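Local coordinates for hydroxylacyl-CoA dehydrogenase (Streptomyces coelicolor, PDB 5BKA), which probably takes part in the biosynthesis of the polyketide actinorhodin, as a member of the SnoaL-like branch of the NTF2-like superfamily, at residues G41-S46 and R136-D141; G91-T96 and D121-G126. All coordinates share one frame; numbering follows the deposited sequence.

In the fold
Both contacts lie in one mixed beta sheet, their centres about 15 Å apart. In interaction 1 the short strand 41-44 runs parallel to the end of strand 132-140; in interaction 2 the start of strand 93-105 pairs antiparallel with the end of strand 112-124. Strands 132-140 and 112-124 are neighbours in the sheet, so one strand pairing, 132-140 with 112-124, separates the two contacts, and interaction 2 is nested along the chain inside the loop that interaction 1 closes. A salt bridge from Arg136 NH2 to Asp121 OD2 joins them directly, on the face that helix 10-26 packs against. Interaction 1 brings the early strand 41-44 to the last strand, while interaction 2 closes a local hairpin; both build one NTF2-like sheet.

Interaction 1: G41-S46 and R136-D141; sequences GEFRHS and RHVTHD
Three backbone hydrogen bonds join strand 41-44 to strand 136-140. Arg136 N donates to Glu42 O at 2.8 Å, in the carbonyl plane; Arg44 N returns to Arg136 O, and Val138 N reaches Arg44 O at a longer 3.2 Å. On one face, Phe43 and Arg136 lie side by side: CG and CD of the arginine run along CD1 and CE1 of the ring (CD1 to CG 3.8 Å). Both chains leave with CG anti to the backbone N, and Arg136 turns only at chi3 (-74°). The opposite face carries His137, whose CD2 meets Arg44 CB at 3.8 Å while its ring edge faces Glu42 CG. This is the parallel pair of the NTF2-like sheet, with strand 132-140 flanked on its other side by strand 112-124. Beyond the end of strand 41-44, Ser46 OG accepts a weak, bent hydrogen bond from His140 NE2 (2.9 Å, 122°), a small hydroxyl suiting the close approach to the ring edge. Farther out, Ile58 and Val61 of helix 54-67 pack on Phe43, an apolar ring fit for that buried layer. Tyr33 and Gln21 hydrogen-bond the guanidinium of Arg136, and Asp121 forms a salt bridge with it that probably balances its buried charge.

Interaction 2: G91-T96 and D121-G126; sequences GSITAT and DVLVRG
Strands 93-96 and 121-124 run antiparallel, their short axes 4.7 Å apart and their directions at 145°, with two hydrogen-bonded pairs, Ile93 with Leu123 and Ala95 with Asp121, on either side of the non-hydrogen-bonded pair Thr94 with Val122. All four bonds are nearly straight at the hydrogen. The shortest runs from Asp121 N to Ala95 O at 2.6 Å, in the carbonyl plane, whereas its companion from Ala95 N meets Asp121 O from 34° above that plane. On one face Ile93 CB lies against Leu123 CB at 3.9 Å. Leu123, with CG anti to its carbonyl carbon, extends CD1 to 4.2 Å from the methyl of Ala95. That small methyl also lies beside Asp121 CB, and Tyr18 of helix 10-26 packs on it. Val14 and Phe17 of the same helix pack on Leu123, where a branched apolar chain suits the buried layer. The carboxylate of Asp121 is buried as well, but its charge is probably balanced by the salt bridge from OD2 to Arg136. On the other face, the beta-branched Thr94 and Val122 suit extended backbone; Thr94 OG1 turns out to Ser86 O of the neighbouring strand. Val122 CG1, anti to its backbone N, comes 3.6 Å from Ser92 OG, and Val124 CG1 closes on the same oxygen at 3.3 Å, so two methyls pack around a small hydroxyl. Past the strand ends, a water weakly links Gly91 O with Arg125 N. Gly91 has a positive phi (85°), at which a side chain would crowd the preceding carbonyl. This is the open end of the beta hairpin of strands 93-105 and 112-124, part of the curved sheet that packs against helices in NTF2-like folds.

Interaction 1: G41-S46 and R136-D141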
loop_
_atom_site.group_PDB
_atom_site.type_symbol
_atom_site.label_atom_id
_atom_site.label_comp_id
_atom_site.label_asym_id
_atom_site.label_seq_id
_atom_site.Cartn_x
_atom_site.Cartn_y
_atom_site.Cartn_z
ATOM N N GLY B 41 -4.674 -14.241 22.049
ATOM C CA GLY B 41 -4.876 -13.885 20.658
ATOM C C GLY B 41 -5.557 -14.954 19.838
ATOM O O GLY B 41 -5.295 -16.144 20.015
ATOM N N GLU B 42 -6.433 -14.531 18.937
ATOM C CA GLU B 42 -7.223 -15.427 18.109
ATOM C C GLU B 42 -6.838 -15.194 16.655
ATOM O O GLU B 42 -6.861 -14.054 16.178
ATOM C CB GLU B 42 -8.708 -15.139 18.355
ATOM C CG GLU B 42 -9.710 -16.042 17.683
ATOM C CD GLU B 42 -10.824 -16.440 18.622
ATOM O OE1 GLU B 42 -11.879 -16.888 18.138
ATOM O OE2 GLU B 42 -10.636 -16.307 19.848
ATOM N N PHE B 43 -6.488 -16.263 15.945
ATOM C CA PHE B 43 -6.065 -16.154 14.551
ATOM C C PHE B 43 -6.675 -17.278 13.727
ATOM O O PHE B 43 -6.373 -18.454 13.961
ATOM C CB PHE B 43 -4.539 -16.178 14.440
ATOM C CG PHE B 43 -4.038 -16.153 13.033
ATOM C CD1 PHE B 43 -4.312 -15.077 12.208
ATOM C CD2 PHE B 43 -3.277 -17.195 12.538
ATOM C CE1 PHE B 43 -3.845 -15.044 10.904
ATOM C CE2 PHE B 43 -2.803 -17.171 11.235
ATOM C CZ PHE B 43 -3.089 -16.091 10.414
ATOM N N ARG B 44 -7.506 -16.923 12.748
ATOM C CA ARG B 44 -8.079 -17.885 11.807
ATOM C C ARG B 44 -7.395 -17.697 10.455
ATOM O O ARG B 44 -7.680 -16.737 9.733
ATOM C CB ARG B 44 -9.591 -17.715 11.699
ATOM C CG ARG B 44 -10.269 -18.805 10.892
ATOM C CD ARG B 44 -11.576 -19.250 11.522
ATOM N NE ARG B 44 -11.942 -20.603 11.109
ATOM C CZ ARG B 44 -13.135 -21.151 11.312
ATOM N NH1 ARG B 44 -14.088 -20.461 11.923
ATOM N NH2 ARG B 44 -13.376 -22.389 10.901
ATOM N N HIS B 45 -6.490 -18.622 10.122
ATOM C CA HIS B 45 -5.764 -18.543 8.857
ATOM C C HIS B 45 -6.696 -18.726 7.667
ATOM O O HIS B 45 -6.526 -18.073 6.631
ATOM C CB HIS B 45 -4.655 -19.596 8.831
ATOM C CG HIS B 45 -3.492 -19.237 7.961
ATOM N ND1 HIS B 45 -2.339 -18.667 8.458
ATOM C CD2 HIS B 45 -3.297 -19.378 6.628
ATOM C CE1 HIS B 45 -1.487 -18.467 7.468
ATOM N NE2 HIS B 45 -2.044 -18.890 6.348
ATOM N N SER B 46 -7.684 -19.610 7.796
ATOM C CA SER B 46 -8.575 -19.952 6.694
ATOM C C SER B 46 -9.801 -20.645 7.267
ATOM O O SER B 46 -9.707 -21.277 8.324
ATOM C CB SER B 46 -7.870 -20.865 5.679
ATOM O OG SER B 46 -8.428 -20.723 4.386
ATOM N N ARG B 136 -7.805 -11.972 14.612
ATOM C CA ARG B 136 -7.647 -11.743 13.180
ATOM C C ARG B 136 -8.316 -12.881 12.426
ATOM O O ARG B 136 -7.967 -14.049 12.628
ATOM C CB ARG B 136 -6.173 -11.640 12.787
ATOM C CG ARG B 136 -5.939 -11.742 11.298
ATOM C CD ARG B 136 -4.557 -11.256 10.933
ATOM N NE ARG B 136 -4.449 -9.803 11.007
ATOM C CZ ARG B 136 -3.297 -9.158 11.150
ATOM N NH1 ARG B 136 -2.171 -9.847 11.245
ATOM N NH2 ARG B 136 -3.271 -7.832 11.205
ATOM N N HIS B 137 -9.278 -12.544 11.569
ATOM C CA HIS B 137 -9.978 -13.517 10.739
ATOM C C HIS B 137 -9.722 -13.179 9.278
ATOM O O HIS B 137 -10.046 -12.075 8.827
ATOM C CB HIS B 137 -11.476 -13.526 11.048
ATOM C CG HIS B 137 -11.796 -13.963 12.443
ATOM N ND1 HIS B 137 -13.004 -13.695 13.049
ATOM C CD2 HIS B 137 -11.063 -14.650 13.352
ATOM C CE1 HIS B 137 -13.003 -14.198 14.271
ATOM N NE2 HIS B 137 -11.838 -14.783 14.479
ATOM N N VAL B 138 -9.145 -14.126 8.542
ATOM C CA VAL B 138 -8.773 -13.931 7.146
ATOM C C VAL B 138 -9.695 -14.768 6.272
ATOM O O VAL B 138 -9.837 -15.978 6.485
ATOM C CB VAL B 138 -7.300 -14.299 6.897
ATOM C CG1 VAL B 138 -6.928 -14.054 5.442
ATOM C CG2 VAL B 138 -6.390 -13.512 7.830
ATOM N N THR B 139 -10.326 -14.121 5.295
ATOM C CA THR B 139 -11.131 -14.794 4.288
ATOM C C THR B 139 -10.486 -14.620 2.919
ATOM O O THR B 139 -9.750 -13.658 2.682
ATOM C CB THR B 139 -12.566 -14.253 4.262
ATOM O OG1 THR B 139 -12.545 -12.849 3.976
ATOM C CG2 THR B 139 -13.246 -14.483 5.602
ATOM N N HIS B 140 -10.771 -15.553 2.018
ATOM C CA HIS B 140 -10.162 -15.578 0.695
ATOM C C HIS B 140 -11.193 -15.151 -0.340
ATOM O O HIS B 140 -12.310 -15.679 -0.365
ATOM C CB HIS B 140 -9.622 -16.971 0.366
ATOM C CG HIS B 140 -8.609 -17.472 1.348
ATOM N ND1 HIS B 140 -7.513 -16.729 1.731
ATOM C CD2 HIS B 140 -8.524 -18.643 2.023
ATOM C CE1 HIS B 140 -6.797 -17.420 2.601
ATOM N NE2 HIS B 140 -7.389 -18.584 2.795
ATOM N N ASP B 141 -10.808 -14.198 -1.193
ATOM C CA ASP B 141 -11.753 -13.629 -2.150
ATOM C C ASP B 141 -12.202 -14.650 -3.187
ATOM O O ASP B 141 -13.295 -14.518 -3.747
ATOM C CB ASP B 141 -11.134 -12.411 -2.836
ATOM C CG ASP B 141 -11.075 -11.195 -1.929
ATOM O OD1 ASP B 141 -11.847 -11.141 -0.948
ATOM O OD2 ASP B 141 -10.256 -10.289 -2.195
#

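Interaction 2: G91-T96 and D121-G126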
loop_
_atom_site.group_PDB
_atom_site.type_symbol
_atom_site.label_atom_id
_atom_site.label_comp_id
_atom_site.label_asym_id
_atom_site.label_seq_id
_atom_site.Cartn_x
_atom_site.Cartn_y
_atom_site.Cartn_z
ATOM N N GLY B 91 -14.835 -0.276 23.407
ATOM C CA GLY B 91 -13.578 0.411 23.205
ATOM C C GLY B 91 -12.660 -0.227 22.188
ATOM O O GLY B 91 -11.630 0.371 21.846
ATOM N N SER B 92 -12.992 -1.418 21.694
ATOM C CA SER B 92 -12.178 -2.077 20.685
ATOM C C SER B 92 -12.252 -1.322 19.360
ATOM O O SER B 92 -13.177 -0.546 19.105
ATOM C CB SER B 92 -12.633 -3.523 20.486
ATOM O OG SER B 92 -11.932 -4.407 21.344
ATOM N N ILE B 93 -11.252 -1.555 18.518
ATOM C CA ILE B 93 -11.185 -0.985 17.178
ATOM C C ILE B 93 -11.362 -2.124 16.189
ATOM O O ILE B 93 -10.574 -3.079 16.181
ATOM C CB ILE B 93 -9.863 -0.245 16.939
ATOM C CG1 ILE B 93 -9.675 0.858 17.988
ATOM C CG2 ILE B 93 -9.825 0.342 15.531
ATOM C CD1 ILE B 93 -10.814 1.855 18.044
ATOM N N THR B 94 -12.410 -2.037 15.374
ATOM C CA THR B 94 -12.665 -3.014 14.326
ATOM C C THR B 94 -11.852 -2.576 13.110
ATOM O O THR B 94 -11.971 -1.428 12.670
ATOM C CB THR B 94 -14.149 -3.010 13.965
ATOM O OG1 THR B 94 -14.614 -1.644 13.979
ATOM C CG2 THR B 94 -14.917 -3.691 15.109
ATOM N N ALA B 95 -11.028 -3.458 12.559
ATOM C CA ALA B 95 -10.292 -3.086 11.358
ATOM C C ALA B 95 -10.547 -4.092 10.246
ATOM O O ALA B 95 -10.513 -5.307 10.476
ATOM C CB ALA B 95 -8.792 -2.968 11.635
ATOM N N THR B 96 -10.812 -3.580 9.047
ATOM C CA THR B 96 -10.959 -4.402 7.852
ATOM C C THR B 96 -10.020 -3.872 6.779
ATOM O O THR B 96 -10.078 -2.690 6.430
ATOM C CB THR B 96 -12.403 -4.396 7.340
ATOM O OG1 THR B 96 -13.276 -4.906 8.354
ATOM C CG2 THR B 96 -12.525 -5.264 6.094
ATOM N N ASP B 121 -9.895 -7.518 11.716
ATOM C CA ASP B 121 -9.100 -7.399 12.927
ATOM C C ASP B 121 -9.912 -6.762 14.045
ATOM O O ASP B 121 -10.790 -5.929 13.798
ATOM C CB ASP B 121 -7.841 -6.562 12.682
ATOM C CG ASP B 121 -6.726 -7.355 12.029
ATOM O OD1 ASP B 121 -6.848 -8.593 11.929
ATOM O OD2 ASP B 121 -5.721 -6.735 11.622
ATOM N N VAL B 122 -9.599 -7.159 15.276
ATOM C CA VAL B 122 -10.100 -6.505 16.478
ATOM C C VAL B 122 -8.890 -6.022 17.273
ATOM O O VAL B 122 -8.096 -6.838 17.760
ATOM C CB VAL B 122 -10.979 -7.448 17.315
ATOM C CG1 VAL B 122 -11.441 -6.739 18.585
ATOM C CG2 VAL B 122 -12.170 -7.926 16.510
ATOM N N LEU B 123 -8.753 -4.701 17.390
ATOM C CA LEU B 123 -7.620 -4.052 18.035
ATOM C C LEU B 123 -8.032 -3.535 19.406
ATOM O O LEU B 123 -9.150 -3.044 19.577
ATOM C CB LEU B 123 -7.089 -2.915 17.169
ATOM C CG LEU B 123 -6.362 -3.331 15.887
ATOM C CD1 LEU B 123 -6.302 -2.183 14.891
ATOM C CD2 LEU B 123 -4.966 -3.832 16.214
ATOM N N VAL B 124 -7.119 -3.618 20.375
ATOM C CA VAL B 124 -7.380 -3.093 21.707
ATOM C C VAL B 124 -6.222 -2.213 22.151
ATOM O O VAL B 124 -5.102 -2.294 21.643
ATOM C CB VAL B 124 -7.618 -4.206 22.755
ATOM C CG1 VAL B 124 -8.871 -5.002 22.436
ATOM C CG2 VAL B 124 -6.404 -5.116 22.867
ATOM N N ARG B 125 -6.528 -1.354 23.127
ATOM C CA ARG B 125 -5.614 -0.324 23.583
ATOM C C ARG B 125 -5.043 -0.781 24.933
ATOM O O ARG B 125 -4.046 -1.513 24.954
ATOM C CB ARG B 125 -6.365 1.011 23.633
ATOM C CG ARG B 125 -5.732 2.171 24.361
ATOM C CD ARG B 125 -4.660 2.824 23.544
ATOM N NE ARG B 125 -5.187 3.509 22.370
ATOM C CZ ARG B 125 -4.423 3.894 21.358
ATOM N NH1 ARG B 125 -3.124 3.666 21.415
ATOM N NH2 ARG B 125 -4.935 4.518 20.307
ATOM N N GLY B 126 -5.644 -0.407 26.043
ATOM C CA GLY B 126 -5.172 -0.859 27.336
ATOM C C GLY B 126 -4.602 0.276 28.167
ATOM O O GLY B 126 -4.714 1.459 27.834
HETATM O O HOH W 1 -9.749 -1.077 23.856
#